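Local coordinates for exopolygalacturonate lyase (Vibrio vulnificus, PDB 5A29), which probably cleaves polygalacturonate, the backbone of pectin, by beta-elimination, as a manganese-binding member of polysaccharide lyase family 2, at residues A[291-296]-A[303-308]; A[310-315]-A[397-402]; A[54-59]-A[80-85]. One frame throughout, in Å; residues are numbered along the deposited sequence.

Overall arrangement
Contacts 1 and 2 are neighbours, their centres 13 Å apart, while the centre of contact 3 lies about 40 Å from both. The first two share the region of helix 308-317: contact 1 is formed in the loop that leads into it, and contact 2 docks the helix itself on the loop 397-402. They also touch directly, Arg311 packing on Pro295 and Tyr305, and Arg308 forming a cation-pi pair with Tyr398 in the same tartrate pocket. Contact 1 is a surface contact, mixing a salt bridge with ring packing. Contact 2 is buried, combining a glutamine amide bonded to backbone with an oblique Phe313-Tyr399 pair. Contact 3, also buried, ties a loop to strand 78-82 through serine, aspartate and backbone hydrogen bonds.

Contact 1 (A[291-296]-A[303-308]); sequences REWPPQ and SKYGDR. With SRT (S,R meso-tartaric acid), chain Q.
Arg291 N and Glu292 N donate to the same acceptor, Lys304 O, at 2.8 and 2.9 Å, and reach it from opposite faces of its carbonyl plane, so two successive amides clamp one oxygen. Beyond this pair the chain 291-296 bends round the Tyr305 ring. Pro295 CA stands over one face, 3.6 Å from the ring centroid and 10° off the normal, which identifies a CH-pi contact; Lys304 CG lies over the opposite face. At the ring edge, Glu292 O approaches Tyr305 CD1 to 3.2 Å. The Trp293 ring meets the Tyr305 backbone edge-on: CZ3 is 3.6 Å from Tyr305 O, which lies in the indole plane, and Pro295 CD rests on an indole face. A salt bridge joins Lys304 NZ to Glu292 OE1 at 3.0 Å, the ammonium arriving from above the carboxylate, 48° out of its plane. With chi1 of 69°, Lys304 CG sits between its backbone N and carbonyl carbon, and the extended remainder of the chain runs to that carboxylate. Ser303 N reaches O11 of the bound tartrate at 2.9 Å, and Arg308 NH2 reaches its O3 at 2.9 Å, in the guanidinium plane. Ser303 to Gly306 form a type I beta turn, closed by Gly306 N to Ser303 O; its first residue and Arg308, where helix 308-317 begins, both line the meso-tartaric acid pocket.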
# COMPACT_ATOMS: atom_id res chain seq x y z
N ARG A 291 -20.68 2.54 -22.91
CA ARG A 291 -21.70 1.52 -22.87
C ARG A 291 -23.03 2.24 -22.69
O ARG A 291 -24.08 1.68 -23.04
CB ARG A 291 -21.38 0.74 -21.58
CG ARG A 291 -21.90 -0.61 -21.37
CD ARG A 291 -21.42 -0.99 -19.97
NE ARG A 291 -20.00 -1.32 -20.04
CZ ARG A 291 -19.54 -2.44 -20.59
NH1 ARG A 291 -20.42 -3.33 -21.09
NH2 ARG A 291 -18.24 -2.69 -20.67
N GLU A 292 -23.04 3.43 -22.10
CA GLU A 292 -24.30 4.21 -21.91
C GLU A 292 -24.05 5.65 -22.30
O GLU A 292 -22.91 6.09 -22.39
CB GLU A 292 -24.85 4.22 -20.45
CG GLU A 292 -25.25 2.84 -19.95
CD GLU A 292 -25.99 2.81 -18.60
OE1 GLU A 292 -26.36 3.86 -18.06
OE2 GLU A 292 -26.22 1.68 -18.08
N TRP A 293 -25.12 6.41 -22.50
CA TRP A 293 -25.00 7.80 -22.93
C TRP A 293 -26.33 8.47 -22.66
O TRP A 293 -27.34 7.80 -22.79
CB TRP A 293 -24.68 7.89 -24.44
CG TRP A 293 -24.03 9.18 -24.77
CD1 TRP A 293 -24.59 10.25 -25.38
CD2 TRP A 293 -22.67 9.56 -24.44
NE1 TRP A 293 -23.66 11.28 -25.47
CE2 TRP A 293 -22.49 10.89 -24.88
CE3 TRP A 293 -21.62 8.91 -23.76
CZ2 TRP A 293 -21.25 11.60 -24.71
CZ3 TRP A 293 -20.39 9.60 -23.59
CH2 TRP A 293 -20.22 10.95 -24.08
N PRO A 294 -26.40 9.77 -22.28
CA PRO A 294 -25.26 10.66 -22.13
C PRO A 294 -24.89 10.78 -20.64
O PRO A 294 -25.68 10.46 -19.77
CB PRO A 294 -25.83 12.04 -22.57
CG PRO A 294 -27.23 11.99 -22.09
CD PRO A 294 -27.68 10.51 -22.22
N PRO A 295 -23.69 11.28 -20.35
CA PRO A 295 -23.38 11.58 -18.94
C PRO A 295 -24.17 12.84 -18.57
O PRO A 295 -24.44 13.67 -19.43
CB PRO A 295 -21.88 11.96 -18.96
CG PRO A 295 -21.38 11.70 -20.37
CD PRO A 295 -22.58 11.54 -21.29
N GLN A 296 -24.39 13.05 -17.30
CA GLN A 296 -25.06 14.29 -16.88
C GLN A 296 -24.25 15.58 -17.17
O GLN A 296 -24.82 16.58 -17.58
CB GLN A 296 -25.48 14.16 -15.43
CG GLN A 296 -26.52 15.16 -15.03
CD GLN A 296 -26.61 15.24 -13.53
OE1 GLN A 296 -27.07 14.29 -12.87
NE2 GLN A 296 -26.10 16.33 -12.96
N SER A 303 -17.55 5.12 -15.25
CA SER A 303 -16.77 4.53 -16.36
C SER A 303 -17.72 3.95 -17.49
O SER A 303 -17.28 3.66 -18.59
CB SER A 303 -15.88 3.36 -15.87
OG SER A 303 -16.70 2.37 -15.28
N LYS A 304 -19.00 3.84 -17.21
CA LYS A 304 -19.95 3.31 -18.24
C LYS A 304 -20.11 4.27 -19.41
O LYS A 304 -20.62 3.85 -20.48
CB LYS A 304 -21.32 2.97 -17.61
CG LYS A 304 -22.06 4.22 -17.17
CD LYS A 304 -23.38 3.88 -16.48
CE LYS A 304 -24.05 5.14 -15.96
NZ LYS A 304 -25.37 4.73 -15.36
N TYR A 305 -19.62 5.51 -19.25
CA TYR A 305 -19.67 6.51 -20.32
C TYR A 305 -18.41 6.48 -21.12
O TYR A 305 -18.18 7.27 -22.04
CB TYR A 305 -19.96 7.94 -19.77
CG TYR A 305 -21.26 8.04 -19.04
CD1 TYR A 305 -22.47 7.72 -19.69
CD2 TYR A 305 -21.33 8.46 -17.69
CE1 TYR A 305 -23.67 7.77 -19.02
CE2 TYR A 305 -22.53 8.46 -17.01
CZ TYR A 305 -23.70 8.14 -17.69
OH TYR A 305 -24.93 8.13 -17.04
N GLY A 306 -17.53 5.55 -20.77
CA GLY A 306 -16.30 5.45 -21.61
C GLY A 306 -15.03 5.88 -20.87
O GLY A 306 -15.10 6.42 -19.74
N ASP A 307 -13.92 5.76 -21.55
CA ASP A 307 -12.62 6.03 -20.92
C ASP A 307 -12.57 7.51 -20.49
O ASP A 307 -12.85 8.42 -21.28
CB ASP A 307 -11.52 5.76 -21.95
CG ASP A 307 -10.12 5.92 -21.35
OD1 ASP A 307 -9.72 7.06 -21.15
OD2 ASP A 307 -9.49 4.86 -21.07
N ARG A 308 -12.23 7.72 -19.22
CA ARG A 308 -12.27 9.08 -18.58
C ARG A 308 -11.15 9.97 -19.02
O ARG A 308 -11.31 11.21 -19.08
CB ARG A 308 -12.24 8.91 -17.07
CG ARG A 308 -13.63 8.65 -16.47
CD ARG A 308 -14.17 7.21 -16.54
NE ARG A 308 -13.25 6.23 -15.89
CZ ARG A 308 -13.38 5.76 -14.65
NH1 ARG A 308 -14.34 6.21 -13.83
NH2 ARG A 308 -12.53 4.84 -14.20
O1 SRT Q . -16.18 2.27 -12.93
O11 SRT Q . -16.94 4.34 -12.52
C1 SRT Q . -16.19 3.37 -12.29
C2 SRT Q . -15.29 3.68 -11.12
O2 SRT Q . -16.03 3.83 -9.92
C3 SRT Q . -13.95 3.04 -10.99
O3 SRT Q . -13.35 4.20 -11.54
C4 SRT Q . -13.50 2.95 -9.51
O4 SRT Q . -12.77 3.90 -9.10
O41 SRT Q . -13.90 1.97 -8.79
O HOH W 1 -27.31 7.61 -18.91

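Contact 2 (A[310-315]-A[397-402]); sequences ARQFGP and GYYGPK
Gln312 reaches from helix 308-317 into the type I beta turn of Gly397 to Gly400. Its CB points toward the turn, and CG lies anti to the backbone N (chi1 -174°), which sends the extended chain off the helix; on the way CG passes over a face of the Phe313 ring. CD settles against Gly397 CA at 3.5 Å. The amide then divides its work. OE1 accepts from Tyr399 N at 2.9 Å, the donor lying in the Gln312 carbonyl plane, on a lone pair of OE1, with an N-H...O angle of 161°; the same oxygen meets the edge of the Tyr399 ring, 3.4 Å from CD2. NE2 donates to Gly400 O at 2.8 Å, and this acceptor lies near the amide plane. Beside the glutamine, Phe313 CE2 approaches Tyr399 CD2 to 3.5 Å, the two rings meeting obliquely with their planes 52° apart. Phe313 also has an edge-to-face partner in Phe382, and Gln312 O is bonded to Arg395. One amide thus supplies both an acceptor and a donor to backbone atoms of the turn, a pairing that fixes which end is oxygen and which nitrogen and restrains the amide's rotation.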
# COMPACT_ATOMS: atom_id res chain seq x y z
N ALA A 310 -9.86 9.81 -22.06
CA ALA A 310 -10.16 10.20 -23.47
C ALA A 310 -11.17 11.35 -23.40
O ALA A 310 -11.05 12.31 -24.14
CB ALA A 310 -10.80 9.00 -24.23
N ARG A 311 -12.12 11.28 -22.47
CA ARG A 311 -13.06 12.39 -22.26
C ARG A 311 -12.41 13.69 -21.87
O ARG A 311 -12.64 14.73 -22.50
CB ARG A 311 -14.14 12.05 -21.27
CG ARG A 311 -15.17 11.03 -21.82
CD ARG A 311 -16.18 10.59 -20.76
NE ARG A 311 -17.04 11.71 -20.34
CZ ARG A 311 -17.73 11.76 -19.19
NH1 ARG A 311 -17.77 10.73 -18.31
NH2 ARG A 311 -18.46 12.83 -18.94
N GLN A 312 -11.54 13.64 -20.85
CA GLN A 312 -10.95 14.92 -20.35
C GLN A 312 -9.79 15.46 -21.13
O GLN A 312 -9.66 16.68 -21.24
CB GLN A 312 -10.57 14.75 -18.85
CG GLN A 312 -10.07 16.09 -18.18
CD GLN A 312 -10.16 15.94 -16.69
OE1 GLN A 312 -10.15 14.82 -16.21
NE2 GLN A 312 -10.37 17.04 -15.95
N PHE A 313 -8.93 14.58 -21.69
CA PHE A 313 -7.71 14.96 -22.37
C PHE A 313 -7.67 14.68 -23.88
O PHE A 313 -6.81 15.22 -24.58
CB PHE A 313 -6.50 14.23 -21.74
CG PHE A 313 -6.28 14.59 -20.26
CD1 PHE A 313 -5.70 15.81 -19.92
CD2 PHE A 313 -6.64 13.70 -19.26
CE1 PHE A 313 -5.43 16.14 -18.58
CE2 PHE A 313 -6.40 14.03 -17.91
CZ PHE A 313 -5.82 15.26 -17.59
N GLY A 314 -8.52 13.74 -24.32
CA GLY A 314 -8.51 13.25 -25.73
C GLY A 314 -8.56 14.33 -26.80
O GLY A 314 -7.79 14.28 -27.75
N PRO A 315 -9.41 15.36 -26.62
CA PRO A 315 -9.50 16.45 -27.63
C PRO A 315 -8.16 17.11 -27.90
O PRO A 315 -7.81 17.32 -29.05
CB PRO A 315 -10.48 17.44 -26.97
CG PRO A 315 -11.37 16.58 -26.15
CD PRO A 315 -10.43 15.54 -25.55
N GLY A 397 -13.37 16.80 -15.27
CA GLY A 397 -13.42 15.35 -15.54
C GLY A 397 -12.85 14.63 -14.32
O GLY A 397 -12.69 15.18 -13.21
N TYR A 398 -12.55 13.37 -14.56
CA TYR A 398 -12.15 12.45 -13.53
C TYR A 398 -10.82 12.91 -12.91
O TYR A 398 -10.59 12.58 -11.78
CB TYR A 398 -11.93 11.08 -14.23
CG TYR A 398 -11.64 9.90 -13.34
CD1 TYR A 398 -12.57 9.44 -12.41
CD2 TYR A 398 -10.48 9.16 -13.56
CE1 TYR A 398 -12.34 8.31 -11.66
CE2 TYR A 398 -10.25 8.00 -12.83
CZ TYR A 398 -11.15 7.61 -11.86
OH TYR A 398 -10.92 6.47 -11.14
N TYR A 399 -9.96 13.59 -13.64
CA TYR A 399 -8.63 13.89 -13.09
C TYR A 399 -8.64 15.28 -12.45
O TYR A 399 -7.63 15.71 -11.93
CB TYR A 399 -7.55 13.80 -14.15
CG TYR A 399 -7.53 12.38 -14.71
CD1 TYR A 399 -6.75 11.39 -14.09
CD2 TYR A 399 -8.35 12.01 -15.82
CE1 TYR A 399 -6.74 10.06 -14.54
CE2 TYR A 399 -8.31 10.71 -16.30
CZ TYR A 399 -7.49 9.73 -15.67
OH TYR A 399 -7.49 8.40 -16.10
N GLY A 400 -9.81 15.91 -12.38
CA GLY A 400 -9.81 17.21 -11.66
C GLY A 400 -10.79 18.18 -12.32
O GLY A 400 -11.17 17.99 -13.46
N PRO A 401 -11.12 19.29 -11.62
CA PRO A 401 -11.93 20.36 -12.23
C PRO A 401 -11.16 21.10 -13.26
O PRO A 401 -9.91 21.13 -13.29
CB PRO A 401 -12.21 21.33 -11.02
CG PRO A 401 -10.98 21.14 -10.15
CD PRO A 401 -10.64 19.63 -10.26
N LYS A 402 -11.89 21.79 -14.16
CA LYS A 402 -11.24 22.70 -15.07
C LYS A 402 -10.38 23.73 -14.27
O LYS A 402 -10.82 24.22 -13.21
CB LYS A 402 -12.36 23.48 -15.79
CG LYS A 402 -11.90 24.57 -16.73
CD LYS A 402 -13.18 24.95 -17.54
CE LYS A 402 -13.15 26.36 -18.07
NZ LYS A 402 -12.02 26.42 -19.01

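Contact 3 (A[54-59]-A[80-85]); sequences TPLLAD and TISNFA
Asp59 and Asn83 meet in a buried polar junction between the loop 54-59 and the end of strand 78-82, in the four-stranded antiparallel sheet. Three hydrogen bonds define it. Ser82 OG donates to Leu57 O at 2.8 Å; the serine oxygen lies anti to the backbone N (chi1 -179°), a rotation that carries it across to the loop and also brings it 3.8 Å from Leu56 CB. The loop answers with its own amide, Asp59 N donating to Ile81 O at 3.1 Å with a nearly straight angle of 164°. That carbonyl receives, in addition, a CA-H...O contact from Ala58 CA, at 3.5 Å. The third bond runs from Asn83 N to Asp59 OD1, a short 2.6 Å, met on the syn side and 31° out of the carboxylate plane. Asp59 OD2 rests against Asn83 CB at 3.2 Å and Ile81 CG2 at 3.4 Å, the side chains of Asp59 and Ile81 crossing at about a right angle. Gln87 NE2 also bonds OD1 and Asn86 ND2 bonds OD2; with Asn83 N these make three donors on the carboxylate, consistent with a charged, buried Asp59. Asn83 turns its amide away from the loop. Its OD1 accepts from Ala85 N at 3.2 Å, forming an Asx turn at the start of the following 3-10 segment, while ND2 donates to Gly131 O. Strand 78-82 lies between strands 70-72 and 135-137, with Ser82 paired to Val136 and Ile81 bonded to Val69, and the loop contacts both the sheet and two helices, through Leu56 on Val136, Leu57 on Phe90 of helix 88-101 and Pro55 on helix 105-120.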
# COMPACT_ATOMS: atom_id res chain seq x y z
N THR A 54 -12.11 -8.97 24.96
CA THR A 54 -11.81 -10.11 24.05
C THR A 54 -10.37 -9.80 23.58
O THR A 54 -9.85 -8.73 23.88
CB THR A 54 -12.72 -10.15 22.76
OG1 THR A 54 -12.51 -8.96 21.96
CG2 THR A 54 -14.23 -10.20 23.08
N PRO A 55 -9.75 -10.72 22.84
CA PRO A 55 -8.46 -10.36 22.26
C PRO A 55 -8.50 -9.27 21.16
O PRO A 55 -7.43 -8.79 20.78
CB PRO A 55 -7.96 -11.66 21.69
CG PRO A 55 -8.63 -12.72 22.52
CD PRO A 55 -10.00 -12.17 22.75
N LEU A 56 -9.68 -8.89 20.65
CA LEU A 56 -9.70 -7.91 19.57
C LEU A 56 -9.06 -6.57 19.98
O LEU A 56 -9.14 -6.16 21.16
CB LEU A 56 -11.11 -7.67 19.04
CG LEU A 56 -11.91 -8.80 18.38
CD1 LEU A 56 -13.22 -8.10 17.95
CD2 LEU A 56 -11.14 -9.40 17.22
N LEU A 57 -8.55 -5.83 19.01
CA LEU A 57 -7.93 -4.54 19.25
C LEU A 57 -8.71 -3.45 18.56
O LEU A 57 -9.24 -3.65 17.47
CB LEU A 57 -6.49 -4.53 18.69
CG LEU A 57 -5.41 -5.20 19.51
CD1 LEU A 57 -4.13 -5.17 18.72
CD2 LEU A 57 -5.15 -4.43 20.81
N ALA A 58 -8.69 -2.26 19.17
CA ALA A 58 -9.16 -1.06 18.55
C ALA A 58 -8.24 -0.73 17.35
O ALA A 58 -7.04 -0.94 17.41
CB ALA A 58 -9.12 0.08 19.58
N ASP A 59 -8.79 -0.15 16.30
CA ASP A 59 -7.94 0.44 15.24
C ASP A 59 -7.15 1.66 15.68
O ASP A 59 -6.13 2.00 15.08
CB ASP A 59 -8.82 0.99 14.14
CG ASP A 59 -9.24 -0.06 13.17
OD1 ASP A 59 -9.24 -1.23 13.57
OD2 ASP A 59 -9.54 0.32 11.97
N THR A 80 -17.50 1.54 18.27
CA THR A 80 -16.06 1.47 18.46
C THR A 80 -15.47 0.54 17.39
O THR A 80 -15.90 -0.60 17.27
CB THR A 80 -15.75 0.90 19.87
OG1 THR A 80 -16.33 1.81 20.82
CG2 THR A 80 -14.25 0.90 20.09
N ILE A 81 -14.41 1.01 16.71
CA ILE A 81 -13.92 0.30 15.48
C ILE A 81 -12.88 -0.75 15.82
O ILE A 81 -11.87 -0.44 16.46
CB ILE A 81 -13.28 1.32 14.50
CG1 ILE A 81 -14.33 2.34 14.11
CG2 ILE A 81 -12.70 0.56 13.26
CD1 ILE A 81 -13.79 3.64 13.60
N SER A 82 -13.13 -2.00 15.43
CA SER A 82 -12.05 -2.99 15.29
C SER A 82 -12.00 -3.53 13.81
O SER A 82 -12.82 -4.38 13.42
CB SER A 82 -12.30 -4.13 16.24
OG SER A 82 -11.29 -5.12 16.19
N ASN A 83 -11.00 -3.12 13.04
CA ASN A 83 -10.90 -3.52 11.61
C ASN A 83 -9.55 -4.16 11.44
O ASN A 83 -8.55 -3.47 11.37
CB ASN A 83 -11.07 -2.26 10.74
CG ASN A 83 -11.25 -2.61 9.26
OD1 ASN A 83 -10.74 -3.62 8.80
ND2 ASN A 83 -11.93 -1.78 8.53
N PHE A 84 -9.52 -5.49 11.38
CA PHE A 84 -8.32 -6.28 11.33
C PHE A 84 -7.48 -5.95 10.09
O PHE A 84 -6.25 -6.09 10.18
CB PHE A 84 -8.68 -7.78 11.38
CG PHE A 84 -7.52 -8.72 11.63
CD1 PHE A 84 -6.67 -8.57 12.75
CD2 PHE A 84 -7.29 -9.79 10.78
CE1 PHE A 84 -5.66 -9.46 13.03
CE2 PHE A 84 -6.26 -10.67 11.01
CZ PHE A 84 -5.43 -10.54 12.17
N ALA A 85 -8.11 -5.42 9.02
CA ALA A 85 -7.36 -5.01 7.80
C ALA A 85 -6.44 -3.76 8.07
O ALA A 85 -5.51 -3.48 7.30
CB ALA A 85 -8.34 -4.71 6.66